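Local coordinates for putative uncharacterized protein PH0242 (Pyrococcus horikoshii, PDB 3VU1) that forms the C-terminal globular domain of an archaeal oligosaccharyltransferase of the AglB family, with a calcium ion bound in the model, at residues F67-G72 against A95-I100; L127-G132 against P198-L203; L162-I167 against G182-G187; F190-Y195 against L203-V208. All coordinates share one frame; numbering follows the deposited sequence.

Contact 1: residues F67-G72 against A95-I100; sequences FLARDG and AKFNAI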
loop_
_atom_site.group_PDB
_atom_site.type_symbol
_atom_site.label_atom_id
_atom_site.label_comp_id
_atom_site.label_asym_id
_atom_site.label_seq_id
_atom_site.Cartn_x
_atom_site.Cartn_y
_atom_site.Cartn_z
ATOM N N PHE A 67 -1.323 -3.848 6.591
ATOM C CA PHE A 67 -1.230 -3.863 5.135
ATOM C C PHE A 67 -0.622 -5.147 4.570
ATOM O O PHE A 67 -1.236 -5.777 3.730
ATOM C CB PHE A 67 -0.434 -2.658 4.652
ATOM C CG PHE A 67 -0.236 -2.628 3.185
ATOM C CD1 PHE A 67 -1.333 -2.585 2.320
ATOM C CD2 PHE A 67 1.058 -2.649 2.648
ATOM C CE1 PHE A 67 -1.145 -2.570 0.950
ATOM C CE2 PHE A 67 1.250 -2.627 1.264
ATOM C CZ PHE A 67 0.143 -2.595 0.415
ATOM N N LEU A 68 0.564 -5.540 5.038
ATOM C CA LEU A 68 1.345 -6.589 4.367
ATOM C C LEU A 68 0.794 -7.989 4.545
ATOM O O LEU A 68 0.831 -8.777 3.615
ATOM C CB LEU A 68 2.817 -6.548 4.787
ATOM C CG LEU A 68 3.607 -5.314 4.315
ATOM C CD1 LEU A 68 4.918 -5.093 5.062
ATOM C CD2 LEU A 68 3.868 -5.362 2.829
ATOM N N ALA A 69 0.292 -8.285 5.741
ATOM C CA ALA A 69 -0.076 -9.639 6.130
ATOM C C ALA A 69 -1.526 -9.936 5.767
ATOM O O ALA A 69 -1.988 -11.053 5.916
ATOM C CB ALA A 69 0.147 -9.845 7.633
ATOM N N ARG A 70 -2.269 -8.947 5.308
ATOM C CA ARG A 70 -3.683 -9.193 5.111
ATOM C C ARG A 70 -4.161 -8.960 3.713
ATOM O O ARG A 70 -3.392 -8.618 2.830
ATOM C CB ARG A 70 -4.514 -8.382 6.076
ATOM C CG ARG A 70 -4.072 -8.595 7.477
ATOM C CD ARG A 70 -4.607 -9.878 8.099
ATOM N NE ARG A 70 -5.055 -9.416 9.408
ATOM C CZ ARG A 70 -6.244 -9.638 9.939
ATOM N NH1 ARG A 70 -7.100 -10.431 9.333
ATOM N NH2 ARG A 70 -6.525 -9.096 11.121
ATOM N N ASP A 71 -5.459 -9.143 3.533
ATOM C CA ASP A 71 -6.058 -9.243 2.230
ATOM C C ASP A 71 -7.391 -8.561 2.392
ATOM O O ASP A 71 -7.920 -8.499 3.499
ATOM C CB ASP A 71 -6.256 -10.720 1.899
ATOM C CG ASP A 71 -6.852 -10.946 0.517
ATOM O OD1 ASP A 71 -7.428 -12.055 0.310
ATOM O OD2 ASP A 71 -6.740 -10.026 -0.340
ATOM N N GLY A 72 -7.910 -8.014 1.298
ATOM C CA GLY A 72 -9.266 -7.505 1.270
ATOM C C GLY A 72 -9.490 -6.276 2.101
ATOM O O GLY A 72 -8.599 -5.453 2.245
ATOM N N ALA A 95 11.577 -13.734 5.394
ATOM C CA ALA A 95 12.316 -14.154 6.604
ATOM C C ALA A 95 11.772 -13.479 7.857
ATOM O O ALA A 95 11.913 -14.009 8.936
ATOM C CB ALA A 95 13.810 -13.874 6.473
ATOM N N LYS A 96 11.171 -12.301 7.709
ATOM C CA LYS A 96 10.558 -11.640 8.846
ATOM C C LYS A 96 9.046 -11.870 8.919
ATOM O O LYS A 96 8.355 -11.253 9.747
ATOM C CB LYS A 96 10.877 -10.145 8.828
ATOM C CG LYS A 96 12.304 -9.871 9.209
ATOM C CD LYS A 96 12.731 -8.448 8.962
ATOM C CE LYS A 96 14.029 -8.267 9.719
ATOM N NZ LYS A 96 14.369 -6.854 9.979
ATOM N N PHE A 97 8.525 -12.766 8.081
ATOM C CA PHE A 97 7.084 -12.783 7.922
ATOM C C PHE A 97 6.239 -13.248 9.108
ATOM O O PHE A 97 5.099 -12.812 9.224
ATOM C CB PHE A 97 6.624 -13.403 6.602
ATOM C CG PHE A 97 5.408 -12.710 6.029
ATOM C CD1 PHE A 97 5.513 -11.427 5.483
ATOM C CD2 PHE A 97 4.159 -13.307 6.073
ATOM C CE1 PHE A 97 4.401 -10.763 4.992
ATOM C CE2 PHE A 97 3.057 -12.661 5.559
ATOM C CZ PHE A 97 3.175 -11.386 5.030
ATOM N N ASN A 98 6.778 -14.078 9.997
ATOM C CA ASN A 98 6.054 -14.410 11.228
ATOM C C ASN A 98 5.819 -13.153 12.056
ATOM O O ASN A 98 4.703 -12.893 12.486
ATOM C CB ASN A 98 6.795 -15.446 12.068
ATOM C CG ASN A 98 6.526 -16.877 11.616
ATOM O OD1 ASN A 98 6.403 -17.762 12.467
ATOM N ND2 ASN A 98 6.428 -17.122 10.288
ATOM N N ALA A 99 6.860 -12.340 12.231
ATOM C CA ALA A 99 6.705 -11.114 13.001
ATOM C C ALA A 99 5.645 -10.236 12.367
ATOM O O ALA A 99 4.752 -9.738 13.088
ATOM C CB ALA A 99 8.028 -10.368 13.159
ATOM N N ILE A 100 5.759 -10.031 11.045
ATOM C CA ILE A 100 4.833 -9.186 10.312
ATOM C C ILE A 100 3.435 -9.759 10.426
ATOM O O ILE A 100 2.492 -9.018 10.668
ATOM C CB ILE A 100 5.204 -9.054 8.822
ATOM C CG1 ILE A 100 6.629 -8.472 8.673
ATOM C CG2 ILE A 100 4.167 -8.202 8.074
ATOM C CD1 ILE A 100 7.184 -8.485 7.262
#
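A69 and I100 have the nearest CA atoms, 6.5 Å apart, where helix 60-69 meets the first turn of helix 97-103; no hydrogen bond crosses between the two segments. This is helix-helix packing in a largely apolar interior: L68, A69, F97 and I100 are all buried. L68 turns its CB bond toward the facing helix, and its CB rests on the CG2 branch of I100 at 3.9 Å. That branch stands anti to the I100 backbone N. A69 CB touches I100 O and also packs against the F97 ring, where A69 CB lies 4.3 Å from F97 CZ. F97 reaches across with the far end of its ring, so that CZ also sits obliquely 3.9 Å from A69 CA. Outside the pair, L68 touches F87 and I89 of strand 86-90, while the F97 ring meets that of F213, so strand 86-90 and helix 212-218 flank the pair. K96 occupies the N-cap position of helix 97-103, and its O receives I100 N in the opening turn. Backbone carbonyls also take part: L68 O lies at the edge of the F97 ring, near its plane, 3.8 Å from CZ.

Contact 2: residues L127-G132 against P198-L203; sequences LTQAAG and PSLGVL
The flat amide of Q129 is approached obliquely by a methyl of L200, with CD2 3.7 Å from both OE1 and NE2. Two peptide carbonyls are met from above their planes: G201 N stands out of the T128 carbonyl plane by 39°, and A130 N out of the S199 carbonyl plane by 55°. They belong to an antiparallel pairing of strands 125-130 and 200-205, neighbours in the mixed sheet of the insert domain. T128 and G201 form the hydrogen-bonded pair, flanked by the non-hydrogen-bonded pairs L127-V202 and Q129-L200. The side chains of those flanking pairs share one face; on it L127 and V202 lie side by side, CD2 to CG2 4.0 Å. T128 points to the other face, where it touches I142 and I144 of strand 142-148. Toward the C-terminal end of strand 125-130 the pairing continues with A130 N bonded to S199 O at 3.1 Å, and A130 CB touches P198 O. With OG1 between backbone N and carbonyl carbon (chi1 58°), the T128 hydroxyl is brought to the carbonyl of G201. There T128 OG1, 2.8 Å from G201 O, adds a second bond to that of T128 N, also at 2.8 Å.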
loop_
_atom_site.group_PDB
_atom_site.type_symbol
_atom_site.label_atom_id
_atom_site.label_comp_id
_atom_site.label_asym_id
_atom_site.label_seq_id
_atom_site.Cartn_x
_atom_site.Cartn_y
_atom_site.Cartn_z
ATOM N N LEU A 127 10.385 -20.077 0.696
ATOM C CA LEU A 127 10.633 -19.922 -0.728
ATOM C C LEU A 127 11.430 -21.088 -1.295
ATOM O O LEU A 127 12.387 -21.595 -0.676
ATOM C CB LEU A 127 11.355 -18.615 -1.023
ATOM C CG LEU A 127 10.514 -17.387 -0.753
ATOM C CD1 LEU A 127 11.257 -16.163 -1.252
ATOM C CD2 LEU A 127 9.124 -17.491 -1.388
ATOM N N THR A 128 11.032 -21.523 -2.479
ATOM C CA THR A 128 11.810 -22.525 -3.167
ATOM C C THR A 128 12.220 -21.998 -4.531
ATOM O O THR A 128 11.533 -21.165 -5.112
ATOM C CB THR A 128 11.075 -23.878 -3.240
ATOM O OG1 THR A 128 9.817 -23.712 -3.900
ATOM C CG2 THR A 128 10.870 -24.470 -1.824
ATOM N N GLN A 129 13.374 -22.455 -5.003
ATOM C CA GLN A 129 13.970 -21.990 -6.251
ATOM C C GLN A 129 13.655 -23.043 -7.280
ATOM O O GLN A 129 13.788 -24.228 -7.008
ATOM C CB GLN A 129 15.485 -21.866 -6.071
ATOM C CG GLN A 129 16.107 -20.588 -6.622
ATOM C CD GLN A 129 15.365 -19.319 -6.199
ATOM O OE1 GLN A 129 15.148 -19.082 -5.005
ATOM N NE2 GLN A 129 14.970 -18.494 -7.184
ATOM N N ALA A 130 13.185 -22.613 -8.437
ATOM C CA ALA A 130 12.919 -23.502 -9.567
ATOM C C ALA A 130 14.229 -24.062 -10.075
ATOM O O ALA A 130 15.133 -23.307 -10.378
ATOM C CB ALA A 130 12.241 -22.733 -10.680
ATOM N N ALA A 131 14.335 -25.385 -10.135
ATOM C CA ALA A 131 15.503 -26.046 -10.679
ATOM C C ALA A 131 15.054 -27.058 -11.739
ATOM O O ALA A 131 15.217 -28.258 -11.559
ATOM C CB ALA A 131 16.293 -26.713 -9.569
ATOM N N GLY A 132 14.482 -26.536 -12.831
ATOM C CA GLY A 132 13.834 -27.304 -13.906
ATOM C C GLY A 132 12.779 -28.280 -13.431
ATOM O O GLY A 132 13.113 -29.242 -12.763
ATOM N N PRO A 198 7.226 -19.339 -12.659
ATOM C CA PRO A 198 8.288 -19.910 -13.471
ATOM C C PRO A 198 9.591 -20.077 -12.704
ATOM O O PRO A 198 10.356 -20.984 -13.024
ATOM C CB PRO A 198 8.432 -18.884 -14.597
ATOM C CG PRO A 198 7.036 -18.372 -14.760
ATOM C CD PRO A 198 6.605 -18.183 -13.334
ATOM N N SER A 199 9.832 -19.245 -11.687
ATOM C CA SER A 199 11.130 -19.270 -10.987
ATOM C C SER A 199 11.115 -19.409 -9.449
ATOM O O SER A 199 12.154 -19.711 -8.845
ATOM C CB SER A 199 11.949 -18.054 -11.381
ATOM O OG SER A 199 11.199 -16.907 -11.082
ATOM N N LEU A 200 9.957 -19.167 -8.829
ATOM C CA LEU A 200 9.773 -19.373 -7.388
ATOM C C LEU A 200 8.617 -20.302 -7.095
ATOM O O LEU A 200 7.596 -20.265 -7.777
ATOM C CB LEU A 200 9.517 -18.060 -6.646
ATOM C CG LEU A 200 10.679 -17.116 -6.377
ATOM C CD1 LEU A 200 10.126 -15.860 -5.750
ATOM C CD2 LEU A 200 11.745 -17.694 -5.468
ATOM N N GLY A 201 8.798 -21.126 -6.069
ATOM C CA GLY A 201 7.698 -21.838 -5.429
ATOM C C GLY A 201 7.486 -21.291 -4.024
ATOM O O GLY A 201 8.358 -21.439 -3.149
ATOM N N VAL A 202 6.343 -20.634 -3.816
ATOM C CA VAL A 202 6.009 -20.037 -2.535
ATOM C C VAL A 202 5.184 -21.034 -1.738
ATOM O O VAL A 202 4.174 -21.557 -2.226
ATOM C CB VAL A 202 5.189 -18.754 -2.717
ATOM C CG1 VAL A 202 4.945 -18.061 -1.375
ATOM C CG2 VAL A 202 5.883 -17.831 -3.705
ATOM N N LEU A 203 5.636 -21.309 -0.523
ATOM C CA LEU A 203 4.889 -22.115 0.430
ATOM C C LEU A 203 4.375 -21.201 1.556
ATOM O O LEU A 203 5.163 -20.709 2.383
ATOM C CB LEU A 203 5.814 -23.183 1.004
ATOM C CG LEU A 203 5.221 -24.280 1.867
ATOM C CD1 LEU A 203 4.407 -25.210 0.994
ATOM C CD2 LEU A 203 6.325 -25.060 2.587
#

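Contact 3: residues L162-I167 against G182-G187; sequences LECSPI and GRCSDG
C164 and C184 hold the tight part of this contact, a disulfide between facing residues whose CA atoms are only 4.0 Å apart. The bridge, SG to SG 2.1 Å with a chi3 of 99°, lies on the sheet face that also meets F190. Both sulfurs stand anti to their own carbonyl carbons, beside the backbone N. Next to it S185 clasps E163 at both ends of the residue: S185 N gives a straight bond to E163 O at 2.7 Å, nearly along the C=O axis, and S185 OG accepts from E163 N at 3.3 Å. The E163 carboxylate leads away from the contact, to R154 and N158 of the neighbouring strand 153-159. The outer side is looser. There L162 CD1 merely brushes D186 CG at 4.2 Å, the D186 carboxylate being bonded to S188. R183, at the surface, curls back within its own segment so that NH2 meets G187 O at 2.9 Å, across a type I turn running from C184 to G187. At the other end S165 O faces G182 N and R183 N together, through two weak bonds; the positive phi of G182 fits the first position of a G1 bulge. The short, weakly bonded edge strand 183-184 thus combines a cystine at a non-hydrogen-bonded pair with a G1 beta bulge.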
loop_
_atom_site.group_PDB
_atom_site.type_symbol
_atom_site.label_atom_id
_atom_site.label_comp_id
_atom_site.label_asym_id
_atom_site.label_seq_id
_atom_site.Cartn_x
_atom_site.Cartn_y
_atom_site.Cartn_z
ATOM N N LEU A 162 9.038 -37.223 4.882
ATOM C CA LEU A 162 7.574 -37.130 4.728
ATOM C C LEU A 162 7.159 -36.322 3.510
ATOM O O LEU A 162 7.804 -35.344 3.149
ATOM C CB LEU A 162 6.875 -36.625 6.018
ATOM C CG LEU A 162 7.462 -35.534 6.958
ATOM C CD1 LEU A 162 6.408 -35.040 7.947
ATOM C CD2 LEU A 162 8.742 -35.930 7.717
ATOM N N GLU A 163 6.113 -36.777 2.842
ATOM C CA GLU A 163 5.575 -36.079 1.685
ATOM C C GLU A 163 4.261 -35.412 2.069
ATOM O O GLU A 163 3.467 -35.984 2.823
ATOM C CB GLU A 163 5.347 -37.052 0.544
ATOM C CG GLU A 163 4.116 -36.750 -0.300
ATOM C CD GLU A 163 4.170 -37.376 -1.678
ATOM O OE1 GLU A 163 3.091 -37.779 -2.176
ATOM O OE2 GLU A 163 5.283 -37.456 -2.263
ATOM N N CYS A 164 4.023 -34.207 1.553
ATOM C CA CYS A 164 2.876 -33.424 2.008
ATOM C C CYS A 164 2.006 -32.868 0.883
ATOM O O CYS A 164 2.495 -32.506 -0.192
ATOM C CB CYS A 164 3.328 -32.333 2.985
ATOM S SG CYS A 164 4.238 -32.957 4.440
ATOM N N SER A 165 0.703 -32.827 1.140
ATOM C CA SER A 165 -0.270 -32.410 0.133
ATOM C C SER A 165 -0.923 -31.043 0.479
ATOM O O SER A 165 -1.758 -30.971 1.385
ATOM C CB SER A 165 -1.332 -33.507 -0.062
ATOM O OG SER A 165 -2.188 -33.197 -1.156
ATOM N N PRO A 166 -0.550 -29.964 -0.243
ATOM C CA PRO A 166 -1.053 -28.633 0.136
ATOM C C PRO A 166 -2.566 -28.518 0.002
ATOM O O PRO A 166 -3.145 -29.175 -0.855
ATOM C CB PRO A 166 -0.342 -27.675 -0.835
ATOM C CG PRO A 166 0.209 -28.527 -1.917
ATOM C CD PRO A 166 0.405 -29.905 -1.364
ATOM N N ILE A 167 -3.192 -27.712 0.863
ATOM C CA ILE A 167 -4.625 -27.403 0.771
ATOM C C ILE A 167 -5.006 -27.059 -0.674
ATOM O O ILE A 167 -6.000 -27.546 -1.198
ATOM C CB ILE A 167 -4.990 -26.195 1.668
ATOM C CG1 ILE A 167 -4.823 -26.546 3.146
ATOM C CG2 ILE A 167 -6.410 -25.713 1.392
ATOM C CD1 ILE A 167 -4.727 -25.340 4.047
ATOM N N GLY A 182 -4.288 -31.165 2.443
ATOM C CA GLY A 182 -3.835 -30.421 3.609
ATOM C C GLY A 182 -3.331 -31.354 4.693
ATOM O O GLY A 182 -3.514 -31.097 5.887
ATOM N N ARG A 183 -2.697 -32.445 4.265
ATOM C CA ARG A 183 -2.204 -33.477 5.179
ATOM C C ARG A 183 -0.874 -34.030 4.675
ATOM O O ARG A 183 -0.571 -33.951 3.486
ATOM C CB ARG A 183 -3.255 -34.593 5.369
ATOM C CG ARG A 183 -4.602 -34.077 5.885
ATOM C CD ARG A 183 -5.562 -35.171 6.304
ATOM N NE ARG A 183 -5.201 -35.736 7.603
ATOM C CZ ARG A 183 -5.897 -36.681 8.238
ATOM N NH1 ARG A 183 -7.012 -37.181 7.707
ATOM N NH2 ARG A 183 -5.476 -37.126 9.417
ATOM N N CYS A 184 -0.056 -34.541 5.586
ATOM C CA CYS A 184 1.158 -35.227 5.180
ATOM C C CYS A 184 0.925 -36.746 5.121
ATOM O O CYS A 184 -0.060 -37.252 5.666
ATOM C CB CYS A 184 2.327 -34.858 6.108
ATOM S SG CYS A 184 2.846 -33.114 6.013
ATOM N N SER A 185 1.817 -37.463 4.441
ATOM C CA SER A 185 1.799 -38.936 4.454
ATOM C C SER A 185 1.866 -39.455 5.912
ATOM O O SER A 185 1.347 -40.516 6.231
ATOM C CB SER A 185 2.930 -39.517 3.572
ATOM O OG SER A 185 4.230 -39.164 4.048
ATOM N N ASP A 186 2.512 -38.667 6.767
ATOM C CA ASP A 186 2.461 -38.731 8.231
ATOM C C ASP A 186 1.073 -38.906 8.867
ATOM O O ASP A 186 0.965 -39.336 10.012
ATOM C CB ASP A 186 2.988 -37.390 8.739
ATOM C CG ASP A 186 3.778 -37.514 10.000
ATOM O OD1 ASP A 186 4.553 -38.479 10.143
ATOM O OD2 ASP A 186 3.647 -36.615 10.850
ATOM N N GLY A 187 0.019 -38.522 8.146
ATOM C CA GLY A 187 -1.316 -38.391 8.726
ATOM C C GLY A 187 -1.552 -36.974 9.237
ATOM O O GLY A 187 -2.675 -36.481 9.180
#

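Contact 4: residues F190-Y195 against L203-V208; sequences FPYVVY and LAYYKV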
loop_
_atom_site.group_PDB
_atom_site.type_symbol
_atom_site.label_atom_id
_atom_site.label_comp_id
_atom_site.label_asym_id
_atom_site.label_seq_id
_atom_site.Cartn_x
_atom_site.Cartn_y
_atom_site.Cartn_z
ATOM N N PHE A 190 -1.308 -30.335 7.228
ATOM C CA PHE A 190 -0.403 -29.518 6.413
ATOM C C PHE A 190 -1.187 -28.331 5.860
ATOM O O PHE A 190 -1.604 -28.339 4.683
ATOM C CB PHE A 190 0.182 -30.362 5.277
ATOM C CG PHE A 190 1.301 -29.709 4.520
ATOM C CD1 PHE A 190 2.525 -29.435 5.144
ATOM C CD2 PHE A 190 1.146 -29.405 3.156
ATOM C CE1 PHE A 190 3.574 -28.850 4.429
ATOM C CE2 PHE A 190 2.182 -28.800 2.444
ATOM C CZ PHE A 190 3.402 -28.533 3.077
ATOM N N PRO A 191 -1.405 -27.299 6.714
ATOM C CA PRO A 191 -2.307 -26.197 6.353
ATOM C C PRO A 191 -1.582 -25.117 5.536
ATOM O O PRO A 191 -1.577 -23.932 5.900
ATOM C CB PRO A 191 -2.787 -25.690 7.711
ATOM C CG PRO A 191 -1.664 -26.011 8.649
ATOM C CD PRO A 191 -0.807 -27.089 8.048
ATOM N N TYR A 192 -0.999 -25.550 4.421
ATOM C CA TYR A 192 -0.228 -24.683 3.562
ATOM C C TYR A 192 -0.795 -24.631 2.175
ATOM O O TYR A 192 -1.426 -25.573 1.710
ATOM C CB TYR A 192 1.223 -25.150 3.523
ATOM C CG TYR A 192 1.930 -24.893 4.827
ATOM C CD1 TYR A 192 1.846 -25.807 5.873
ATOM C CD2 TYR A 192 2.658 -23.713 5.029
ATOM C CE1 TYR A 192 2.476 -25.561 7.085
ATOM C CE2 TYR A 192 3.291 -23.467 6.238
ATOM C CZ TYR A 192 3.191 -24.390 7.261
ATOM O OH TYR A 192 3.807 -24.156 8.469
ATOM N N VAL A 193 -0.557 -23.511 1.523
ATOM C CA VAL A 193 -0.954 -23.264 0.149
ATOM C C VAL A 193 0.350 -23.180 -0.654
ATOM O O VAL A 193 1.355 -22.704 -0.110
ATOM C CB VAL A 193 -1.772 -21.938 0.051
ATOM C CG1 VAL A 193 -1.905 -21.458 -1.392
ATOM C CG2 VAL A 193 -3.148 -22.106 0.685
ATOM N N VAL A 194 0.358 -23.650 -1.911
ATOM C CA VAL A 194 1.560 -23.515 -2.734
ATOM C C VAL A 194 1.283 -22.660 -3.925
ATOM O O VAL A 194 0.232 -22.772 -4.512
ATOM C CB VAL A 194 2.127 -24.853 -3.193
ATOM C CG1 VAL A 194 3.233 -24.639 -4.213
ATOM C CG2 VAL A 194 2.693 -25.603 -2.010
ATOM N N TYR A 195 2.212 -21.770 -4.248
ATOM C CA TYR A 195 2.137 -21.008 -5.493
ATOM C C TYR A 195 3.358 -21.313 -6.340
ATOM O O TYR A 195 4.500 -21.123 -5.882
ATOM C CB TYR A 195 2.076 -19.513 -5.238
ATOM C CG TYR A 195 0.834 -19.051 -4.522
ATOM C CD1 TYR A 195 -0.428 -19.163 -5.105
ATOM C CD2 TYR A 195 0.923 -18.484 -3.239
ATOM C CE1 TYR A 195 -1.561 -18.721 -4.433
ATOM C CE2 TYR A 195 -0.195 -18.037 -2.572
ATOM C CZ TYR A 195 -1.432 -18.149 -3.166
ATOM O OH TYR A 195 -2.530 -17.691 -2.471
ATOM N N LEU A 203 5.636 -21.309 -0.523
ATOM C CA LEU A 203 4.889 -22.115 0.430
ATOM C C LEU A 203 4.375 -21.201 1.556
ATOM O O LEU A 203 5.163 -20.709 2.383
ATOM C CB LEU A 203 5.814 -23.183 1.004
ATOM C CG LEU A 203 5.221 -24.280 1.867
ATOM C CD1 LEU A 203 4.407 -25.210 0.994
ATOM C CD2 LEU A 203 6.325 -25.060 2.587
ATOM N N ALA A 204 3.073 -20.955 1.585
ATOM C CA ALA A 204 2.498 -20.016 2.545
ATOM C C ALA A 204 1.502 -20.678 3.488
ATOM O O ALA A 204 0.667 -21.475 3.081
ATOM C CB ALA A 204 1.844 -18.843 1.824
ATOM N N TYR A 205 1.597 -20.330 4.759
ATOM C CA TYR A 205 0.650 -20.787 5.748
ATOM C C TYR A 205 -0.706 -20.190 5.396
ATOM O O TYR A 205 -0.796 -19.064 4.891
ATOM C CB TYR A 205 1.132 -20.357 7.126
ATOM C CG TYR A 205 0.265 -20.794 8.258
ATOM C CD1 TYR A 205 0.086 -22.141 8.542
ATOM C CD2 TYR A 205 -0.377 -19.860 9.065
ATOM C CE1 TYR A 205 -0.706 -22.552 9.596
ATOM C CE2 TYR A 205 -1.174 -20.260 10.125
ATOM C CZ TYR A 205 -1.325 -21.610 10.385
ATOM O OH TYR A 205 -2.102 -22.028 11.436
ATOM N N TYR A 206 -1.763 -20.954 5.643
ATOM C CA TYR A 206 -3.066 -20.627 5.050
ATOM C C TYR A 206 -3.567 -19.242 5.433
ATOM O O TYR A 206 -4.078 -18.524 4.588
ATOM C CB TYR A 206 -4.120 -21.727 5.304
ATOM C CG TYR A 206 -4.740 -21.744 6.680
ATOM C CD1 TYR A 206 -6.026 -21.227 6.899
ATOM C CD2 TYR A 206 -4.054 -22.274 7.768
ATOM C CE1 TYR A 206 -6.607 -21.241 8.166
ATOM C CE2 TYR A 206 -4.628 -22.298 9.033
ATOM C CZ TYR A 206 -5.902 -21.788 9.229
ATOM O OH TYR A 206 -6.462 -21.834 10.495
ATOM N N LYS A 207 -3.368 -18.862 6.692
ATOM C CA LYS A 207 -3.800 -17.552 7.192
ATOM C C LYS A 207 -3.171 -16.346 6.476
ATOM O O LYS A 207 -3.648 -15.230 6.605
ATOM C CB LYS A 207 -3.557 -17.453 8.702
ATOM C CG LYS A 207 -4.468 -18.350 9.530
ATOM C CD LYS A 207 -4.247 -18.162 11.018
ATOM C CE LYS A 207 -5.201 -19.042 11.812
ATOM N NZ LYS A 207 -4.986 -18.874 13.280
ATOM N N VAL A 208 -2.092 -16.566 5.741
ATOM C CA VAL A 208 -1.418 -15.478 5.063
ATOM C C VAL A 208 -1.176 -15.814 3.597
ATOM O O VAL A 208 -0.444 -15.095 2.911
ATOM C CB VAL A 208 -0.091 -15.077 5.748
ATOM C CG1 VAL A 208 -0.343 -14.565 7.148
ATOM C CG2 VAL A 208 0.896 -16.241 5.776
#
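L203 opens the second segment by packing its CD1 methyl on the facing segment, 3.5 Å from V194 CG2 and 4.0 Å from CZ of F190, whose side chain it crosses at about a right angle. Its CG, anti to the backbone N (chi1 -171°), approaches Y192 CD2, and CD1 also touches Y192 CB. A204 follows as the hydrogen-bonded partner of V193, the centre of this antiparallel hairpin: V193 N reaches A204 O at 2.8 Å and A204 N returns to V193 O at 3.0 Å, both bonds nearly straight. A204 O is also approached by Y192 CA. At Y205 the side chains diverge, yet the rings still meet as an edge-to-face pair. The Y205 edge is directed at the face of Y192, centroids 5.7 Å apart and planes at 64°, with CD1 above the rim of that face. The neighbouring rim atom, CE1, packs on P191 CG at 3.7 Å, while the Y205 hydroxyl bonds to E111, which also pairs with K207. Y206 bonds through its N to P191 O, 3.0 Å, P191 being the central residue of an inverse gamma turn. That O sits at the edge of the Y206 ring, and P191 CB lies against Y206 CD2. Last, V208 N turns back to Y205 O. The backbone bonds thus fix the register of the hairpin, while aliphatic and aromatic side chains pack over its faces in a mainly apolar interface.

In the fold
Contacts 2, 3 and 4 belong to one mixed sheet of the insert domain, and contact 4 is its meeting point. It shares L203 with contact 2, where V202 N probably bonds Y195 O at 2.8 Å, and it joins contact 3 through G182 O and F190 N, 2.7 Å apart. The centres of contacts 3 and 4 are about 12 Å apart. Contact 1 lies in the helical part, about 13 Å from contact 4 between centres, and touches it where F97 CE2 packs on V208 CB at 4.0 Å; contact 3, about 25 Å from contact 1 between centres and about 14 Å at the nearest atoms, does not touch contact 1. The calcium ion's residues, E76, A285, H319 and E322, fall in none of the contacts, although E76 follows shortly after the segment 67-72.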